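Local coordinates for HcgB (Methanococcus maripaludis, PDB 5D5P), which probably acts as the guanylyltransferase that attaches a guanosine nucleotide to the pyridinol precursor in biosynthesis of the [Fe]-hydrogenase cofactor, at residues N2-I7 against D117-I122; S111-M116 against T124-P129. All coordinates share one frame; numbering follows the deposited sequence.

Interaction 1 of 2, residues N2-I7 against D117-I122; sequences NIENTI and DKKGRI
On the first turn of helix 3-15, I3 meets R121 and D117 tip to tip at the beta-hairpin turn. Its CD1 lies over one face of the R121 guanidinium, toward the rim, 3.4 Å from R121 NE. On the opposite face K119 CD sits over the centre, so two aliphatic carbons hold the flat cation between them. I7 CD1 lies obliquely 3.7 Å from R121 CD, and E4 CG at the guanidinium edge. What positions the cation is D117: R121 NE and NH2 both bond D117 OD2, NH2 as a salt bridge of 2.7 Å, and the bend at chi3 (-72°) turns NE toward D117 OD2. D117 OD1 takes the backbone N-H groups of K119 and R121 from opposite faces of the carboxylate, the first closing an Asx turn within the type I turn. An alanine at D117 would probably leave the guanidinium without its mate and free to turn away from I3. I106 of the second subunit packs on I3 and R121. Aliphatic carbons thus lie against an ion pair, with no hydrogen bond across; the D117-R121 pair probably offsets its own charge, while E4 OE2 and K119 NZ are opposite charges 4.0 Å apart, beyond a salt bridge.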
ATOM      1  N   ASN A   2      -9.331 -22.100  -2.129  1.00 52.31           N
ATOM      2  CA  ASN A   2      -8.891 -21.145  -3.143  1.00 50.92           C
ATOM      3  C   ASN A   2      -9.382 -19.733  -2.781  1.00 47.88           C
ATOM      4  O   ASN A   2     -10.377 -19.597  -2.074  1.00 49.30           O
ATOM      5  CB  ASN A   2      -9.357 -21.599  -4.541  1.00 56.80           C
ATOM      6  CG  ASN A   2     -10.853 -21.372  -4.807  1.00 61.36           C
ATOM      7  OD1 ASN A   2     -11.472 -20.421  -4.324  1.00 62.73           O
ATOM      8  ND2 ASN A   2     -11.441 -22.284  -5.572  1.00 63.43           N
ATOM      9  N   ILE A   3      -8.717 -18.686  -3.259  1.00 42.21           N
ATOM     10  CA  ILE A   3      -9.136 -17.350  -2.853  1.00 37.52           C
ATOM     11  C   ILE A   3     -10.519 -16.944  -3.368  1.00 36.78           C
ATOM     12  O   ILE A   3     -11.154 -16.113  -2.733  1.00 32.42           O
ATOM     13  CB  ILE A   3      -8.085 -16.259  -3.215  1.00 43.74           C
ATOM     14  CG1 ILE A   3      -7.794 -16.191  -4.703  1.00 44.42           C
ATOM     15  CG2 ILE A   3      -6.784 -16.492  -2.419  1.00 41.96           C
ATOM     16  CD1 ILE A   3      -6.920 -15.011  -5.030  1.00 42.33           C
ATOM     17  N   GLU A   4     -10.973 -17.458  -4.513  1.00 39.77           N
ATOM     18  CA  GLU A   4     -12.352 -17.151  -4.944  1.00 40.70           C
ATOM     19  C   GLU A   4     -13.345 -17.456  -3.841  1.00 39.00           C
ATOM     20  O   GLU A   4     -14.345 -16.754  -3.652  1.00 36.77           O
ATOM     21  CB  GLU A   4     -12.790 -17.952  -6.158  1.00 50.71           C
ATOM     22  CG  GLU A   4     -12.235 -17.572  -7.498  1.00 56.10           C
ATOM     23  CD  GLU A   4     -12.405 -18.715  -8.486  1.00 63.12           C
ATOM     24  OE1 GLU A   4     -13.080 -19.723  -8.161  1.00 64.99           O
ATOM     25  OE2 GLU A   4     -11.879 -18.595  -9.605  1.00 65.71           O
ATOM     26  N   ASN A   5     -13.108 -18.595  -3.206  1.00 37.74           N
ATOM     27  CA  ASN A   5     -13.974 -19.106  -2.170  1.00 40.33           C
ATOM     28  C   ASN A   5     -13.906 -18.267  -0.923  1.00 39.72           C
ATOM     29  O   ASN A   5     -14.939 -17.934  -0.339  1.00 41.19           O
ATOM     30  CB  ASN A   5     -13.607 -20.544  -1.850  1.00 53.37           C
ATOM     31  CG  ASN A   5     -13.949 -21.486  -2.966  1.00 58.56           C
ATOM     32  OD1 ASN A   5     -14.908 -21.273  -3.711  1.00 57.49           O
ATOM     33  ND2 ASN A   5     -13.169 -22.548  -3.085  1.00 64.26           N
ATOM     34  N   THR A   6     -12.680 -17.941  -0.502  1.00 38.04           N
ATOM     35  CA  THR A   6     -12.504 -17.148   0.710  1.00 38.05           C
ATOM     36  C   THR A   6     -13.075 -15.767   0.471  1.00 36.96           C
ATOM     37  O   THR A   6     -13.689 -15.192   1.366  1.00 38.13           O
ATOM     38  CB  THR A   6     -11.030 -17.064   1.171  1.00 37.41           C
ATOM     39  OG1 THR A   6     -10.240 -16.392   0.184  1.00 38.37           O
ATOM     40  CG2 THR A   6     -10.470 -18.467   1.441  1.00 40.22           C
ATOM     41  N   ILE A   7     -12.913 -15.245  -0.748  1.00 34.68           N
ATOM     42  CA  ILE A   7     -13.463 -13.940  -1.077  1.00 33.89           C
ATOM     43  C   ILE A   7     -14.990 -13.955  -1.069  1.00 35.84           C
ATOM     44  O   ILE A   7     -15.613 -13.088  -0.462  1.00 36.54           O
ATOM     45  CB  ILE A   7     -12.952 -13.440  -2.448  1.00 31.87           C
ATOM     46  CG1 ILE A   7     -11.461 -13.133  -2.349  1.00 33.51           C
ATOM     47  CG2 ILE A   7     -13.740 -12.244  -2.887  1.00 32.01           C
ATOM     48  CD1 ILE A   7     -10.803 -12.852  -3.685  1.00 30.96           C
ATOM     49  N   ASP A 117      -2.264 -11.677  -7.776  1.00 21.13           N
ATOM     50  CA  ASP A 117      -2.522 -12.952  -8.434  1.00 26.02           C
ATOM     51  C   ASP A 117      -2.893 -12.712  -9.906  1.00 23.42           C
ATOM     52  O   ASP A 117      -2.767 -11.600 -10.422  1.00 21.57           O
ATOM     53  CB  ASP A 117      -3.618 -13.756  -7.702  1.00 28.84           C
ATOM     54  CG  ASP A 117      -5.036 -13.295  -8.035  1.00 34.25           C
ATOM     55  OD1 ASP A 117      -5.228 -12.205  -8.593  1.00 24.40           O
ATOM     56  OD2 ASP A 117      -5.977 -14.091  -7.826  1.00 45.21           O
ATOM     57  N   LYS A 118      -3.338 -13.769 -10.572  1.00 23.20           N
ATOM     58  CA  LYS A 118      -3.524 -13.722 -12.021  1.00 23.55           C
ATOM     59  C   LYS A 118      -4.603 -12.764 -12.475  1.00 24.11           C
ATOM     60  O   LYS A 118      -4.637 -12.406 -13.651  1.00 25.41           O
ATOM     61  CB  LYS A 118      -3.829 -15.129 -12.546  1.00 28.62           C
ATOM     62  CG  LYS A 118      -5.052 -15.733 -11.902  1.00 37.61           C
ATOM     63  CD  LYS A 118      -5.334 -17.139 -12.429  1.00 43.89           C
ATOM     64  CE  LYS A 118      -6.437 -17.803 -11.614  1.00 47.23           C
ATOM     65  NZ  LYS A 118      -7.668 -16.967 -11.595  1.00 46.85           N
ATOM     66  N   LYS A 119      -5.480 -12.363 -11.554  1.00 21.85           N
ATOM     67  CA  LYS A 119      -6.544 -11.374 -11.844  1.00 19.80           C
ATOM     68  C   LYS A 119      -6.217  -9.970 -11.385  1.00 21.80           C
ATOM     69  O   LYS A 119      -7.024  -9.067 -11.536  1.00 24.02           O
ATOM     70  CB  LYS A 119      -7.864 -11.769 -11.155  1.00 23.63           C
ATOM     71  CG  LYS A 119      -8.488 -13.046 -11.672  1.00 30.32           C
ATOM     72  CD  LYS A 119      -9.841 -13.301 -11.034  1.00 34.66           C
ATOM     73  CE  LYS A 119     -10.579 -14.412 -11.752  1.00 39.22           C
ATOM     74  NZ  LYS A 119     -11.772 -14.831 -11.007  1.00 46.11           N
ATOM     75  N   GLY A 120      -5.057  -9.802 -10.778  1.00 20.16           N
ATOM     76  CA  GLY A 120      -4.684  -8.497 -10.244  1.00 20.89           C
ATOM     77  C   GLY A 120      -5.119  -8.271  -8.798  1.00 24.80           C
ATOM     78  O   GLY A 120      -4.909  -7.179  -8.234  1.00 21.78           O
ATOM     79  N   ARG A 121      -5.661  -9.309  -8.166  1.00 21.65           N
ATOM     80  CA  ARG A 121      -6.016  -9.193  -6.747  1.00 20.93           C
ATOM     81  C   ARG A 121      -4.782  -9.098  -5.877  1.00 23.04           C
ATOM     82  O   ARG A 121      -3.804  -9.794  -6.105  1.00 23.55           O
ATOM     83  CB  ARG A 121      -6.869 -10.385  -6.310  1.00 20.78           C
ATOM     84  CG  ARG A 121      -8.168 -10.428  -7.053  1.00 22.35           C
ATOM     85  CD  ARG A 121      -9.018 -11.649  -6.689  1.00 25.02           C
ATOM     86  NE  ARG A 121      -8.440 -12.864  -7.249  1.00 25.13           N
ATOM     87  CZ  ARG A 121      -9.127 -13.966  -7.553  1.00 27.12           C
ATOM     88  NH1 ARG A 121     -10.449 -14.058  -7.295  1.00 27.06           N
ATOM     89  NH2 ARG A 121      -8.487 -14.998  -8.102  1.00 28.17           N
ATOM     90  N   ILE A 122      -4.851  -8.245  -4.857  1.00 20.78           N
ATOM     91  CA  ILE A 122      -3.672  -7.993  -4.037  1.00 20.22           C
ATOM     92  C   ILE A 122      -3.618  -8.944  -2.847  1.00 19.00           C
ATOM     93  O   ILE A 122      -4.539  -8.975  -2.039  1.00 18.68           O
ATOM     94  CB  ILE A 122      -3.675  -6.537  -3.536  1.00 20.28           C
ATOM     95  CG1 ILE A 122      -3.490  -5.600  -4.728  1.00 24.09           C
ATOM     96  CG2 ILE A 122      -2.554  -6.307  -2.508  1.00 19.81           C
ATOM     97  CD1 ILE A 122      -3.882  -4.168  -4.388  1.00 25.45           C
TER

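Interaction 2 of 2, residues S111-M116 against T124-P129; sequences SLLLIM and TGSVSP
T124 packs beside I115 where strands 111-117 and 122-128 pair as an antiparallel beta hairpin in the mixed sheet. Its CG2 lies 3.6 Å from I115 CD1, the two side chains pointing the same way, while T124 OG1 turns to A149 O and R152 of the same chain. The backbone O of T124 accepts the N-H of I115 in a nearly straight bond (173° at the hydrogen). G125 follows, opposite L114 in a non-hydrogen-bonded pair with CA atoms only 4.2 Å apart; a CB here would clash with L113 O. S126 and L113 exchange two backbone bonds, L113 N meeting S126 O at 2.9 Å, nearly in line with the carbonyl bond. The S126 side chain leaves the sheet on the face of L113, and its OG bonds E145 O of helix 138-151. V127 turns to the other face, with L112 and L114, and its side chain crosses that of L112 obliquely, CG1 3.6 Å from L112 CD1; R152 of the second subunit packs on V127. S128 closes the pairing with two backbone bonds to S111, and its OG bonds E145 OE2. A water donates to S128 OG and P129 O and lies 2.9 Å from S111 OG.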
ATOM      1  N   SER A 111       8.159   3.777  -1.687  1.00 20.59           N
ATOM      2  CA  SER A 111       7.906   2.593  -2.500  1.00 21.32           C
ATOM      3  C   SER A 111       6.912   1.649  -1.901  1.00 18.66           C
ATOM      4  O   SER A 111       6.806   1.522  -0.684  1.00 20.43           O
ATOM      5  CB  SER A 111       9.204   1.814  -2.737  1.00 26.82           C
ATOM      6  OG  SER A 111      10.105   2.617  -3.472  1.00 35.74           O
ATOM      7  N   LEU A 112       6.212   0.961  -2.802  1.00 18.83           N
ATOM      8  CA  LEU A 112       5.274  -0.102  -2.435  1.00 18.32           C
ATOM      9  C   LEU A 112       5.623  -1.341  -3.238  1.00 19.47           C
ATOM     10  O   LEU A 112       5.821  -1.245  -4.464  1.00 19.27           O
ATOM     11  CB  LEU A 112       3.816   0.340  -2.736  1.00 17.83           C
ATOM     12  CG  LEU A 112       2.749  -0.734  -2.606  1.00 19.35           C
ATOM     13  CD1 LEU A 112       2.529  -1.150  -1.139  1.00 20.77           C
ATOM     14  CD2 LEU A 112       1.431  -0.228  -3.227  1.00 19.44           C
ATOM     15  N   LEU A 113       5.760  -2.484  -2.559  1.00 19.25           N
ATOM     16  CA  LEU A 113       5.845  -3.769  -3.244  1.00 20.23           C
ATOM     17  C   LEU A 113       4.506  -4.500  -3.045  1.00 20.02           C
ATOM     18  O   LEU A 113       3.953  -4.495  -1.960  1.00 19.50           O
ATOM     19  CB  LEU A 113       7.026  -4.617  -2.703  1.00 20.48           C
ATOM     20  CG  LEU A 113       7.140  -6.019  -3.309  1.00 19.75           C
ATOM     21  CD1 LEU A 113       8.616  -6.431  -3.354  1.00 26.61           C
ATOM     22  CD2 LEU A 113       6.393  -7.034  -2.463  1.00 21.83           C
ATOM     23  N   LEU A 114       3.993  -5.116  -4.110  1.00 19.01           N
ATOM     24  CA  LEU A 114       2.769  -5.913  -4.050  1.00 18.42           C
ATOM     25  C   LEU A 114       3.021  -7.289  -4.625  1.00 17.09           C
ATOM     26  O   LEU A 114       3.810  -7.464  -5.564  1.00 18.95           O
ATOM     27  CB  LEU A 114       1.630  -5.257  -4.845  1.00 16.96           C
ATOM     28  CG  LEU A 114       1.166  -3.867  -4.375  1.00 17.94           C
ATOM     29  CD1 LEU A 114       0.180  -3.287  -5.419  1.00 20.19           C
ATOM     30  CD2 LEU A 114       0.501  -3.956  -3.018  1.00 18.81           C
ATOM     31  N   ILE A 115       2.380  -8.279  -4.028  1.00 17.15           N
ATOM     32  CA  ILE A 115       2.233  -9.584  -4.661  1.00 18.48           C
ATOM     33  C   ILE A 115       0.773  -9.714  -5.062  1.00 17.70           C
ATOM     34  O   ILE A 115      -0.125  -9.579  -4.217  1.00 19.39           O
ATOM     35  CB  ILE A 115       2.652 -10.722  -3.728  1.00 19.27           C
ATOM     36  CG1 ILE A 115       4.068 -10.470  -3.208  1.00 18.69           C
ATOM     37  CG2 ILE A 115       2.520 -12.065  -4.450  1.00 24.01           C
ATOM     38  CD1 ILE A 115       4.596 -11.619  -2.307  1.00 20.03           C
ATOM     39  N   MET A 116       0.564  -9.870  -6.369  1.00 17.39           N
ATOM     40  CA  MET A 116      -0.752  -9.925  -6.981  1.00 19.45           C
ATOM     41  C   MET A 116      -0.998 -11.276  -7.656  1.00 21.17           C
ATOM     42  O   MET A 116      -0.056 -11.955  -8.087  1.00 21.90           O
ATOM     43  CB  MET A 116      -0.886  -8.787  -7.982  1.00 20.56           C
ATOM     44  CG  MET A 116      -0.835  -7.412  -7.286  1.00 17.73           C
ATOM     45  SD  MET A 116      -0.470  -6.084  -8.469  1.00 27.95           S
ATOM     46  CE  MET A 116      -1.796  -6.191  -9.643  1.00 28.25           C
ATOM     47  N   THR A 124      -0.646  -9.441  -0.696  1.00 20.29           N
ATOM     48  CA  THR A 124       0.174  -8.912   0.391  1.00 19.02           C
ATOM     49  C   THR A 124       1.072  -7.826  -0.192  1.00 19.25           C
ATOM     50  O   THR A 124       1.095  -7.644  -1.395  1.00 21.23           O
ATOM     51  CB  THR A 124       1.024 -10.004   1.065  1.00 22.11           C
ATOM     52  OG1 THR A 124       1.716  -9.441   2.189  1.00 20.44           O
ATOM     53  CG2 THR A 124       2.066 -10.612   0.098  1.00 21.56           C
ATOM     54  N   GLY A 125       1.810  -7.117   0.652  1.00 19.24           N
ATOM     55  CA  GLY A 125       2.602  -5.992   0.189  1.00 18.50           C
ATOM     56  C   GLY A 125       3.445  -5.418   1.323  1.00 21.56           C
ATOM     57  O   GLY A 125       3.331  -5.828   2.476  1.00 22.70           O
ATOM     58  N   SER A 126       4.299  -4.451   1.001  1.00 18.90           N
ATOM     59  CA  SER A 126       5.054  -3.773   2.034  1.00 19.23           C
ATOM     60  C   SER A 126       5.508  -2.425   1.492  1.00 21.17           C
ATOM     61  O   SER A 126       5.465  -2.208   0.283  1.00 23.11           O
ATOM     62  CB  SER A 126       6.249  -4.615   2.431  1.00 26.28           C
ATOM     63  OG  SER A 126       7.006  -4.826   1.270  1.00 36.67           O
ATOM     64  N   VAL A 127       5.914  -1.520   2.370  1.00 18.13           N
ATOM     65  CA  VAL A 127       6.334  -0.196   1.901  1.00 18.48           C
ATOM     66  C   VAL A 127       7.725   0.130   2.405  1.00 18.97           C
ATOM     67  O   VAL A 127       8.185  -0.448   3.375  1.00 22.91           O
ATOM     68  CB  VAL A 127       5.351   0.926   2.320  1.00 22.32           C
ATOM     69  CG1 VAL A 127       4.021   0.770   1.572  1.00 22.47           C
ATOM     70  CG2 VAL A 127       5.171   0.960   3.824  1.00 25.92           C
ATOM     71  N   SER A 128       8.421   1.035   1.718  1.00 20.80           N
ATOM     72  CA  SER A 128       9.718   1.513   2.168  1.00 20.60           C
ATOM     73  C   SER A 128       9.809   3.018   1.928  1.00 19.00           C
ATOM     74  O   SER A 128       9.139   3.543   1.023  1.00 22.96           O
ATOM     75  CB  SER A 128      10.836   0.761   1.421  1.00 32.76           C
ATOM     76  OG  SER A 128      10.686   0.898   0.002  1.00 38.08           O
ATOM     77  N   PRO A 129      10.618   3.718   2.729  1.00 23.43           N
ATOM     78  CA  PRO A 129      10.694   5.174   2.562  1.00 24.18           C
ATOM     79  C   PRO A 129      11.406   5.574   1.280  1.00 27.18           C
ATOM     80  O   PRO A 129      12.238   4.817   0.777  1.00 26.73           O
ATOM     81  CB  PRO A 129      11.506   5.639   3.769  1.00 26.82           C
ATOM     82  CG  PRO A 129      11.501   4.469   4.725  1.00 28.00           C
ATOM     83  CD  PRO A 129      11.416   3.250   3.878  1.00 24.04           C
TER
HETATM   84  O   HOH W   1      11.991   3.202  -1.372  1.00 36.48           O

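Overall arrangement
Both interactions use the same hairpin, 111-117 with 122-128, but at different depths. Interaction 2 is its buried body, where main-chain bonds set the register and the side chains divide between helix 81-92 on one face and helix 138-151 on the other. Interaction 1 lies at the turn, about 17 Å away between centres, partly buried and charged, and there the chain's first helix touches the hairpin through side chains without a hydrogen bond across. The two meet where I122 packs on L114 and M116, its CG2 3.9 Å from L114 CD2. Each also touches the second subunit, so this hairpin contributes to the dimer at its turn and at its far end.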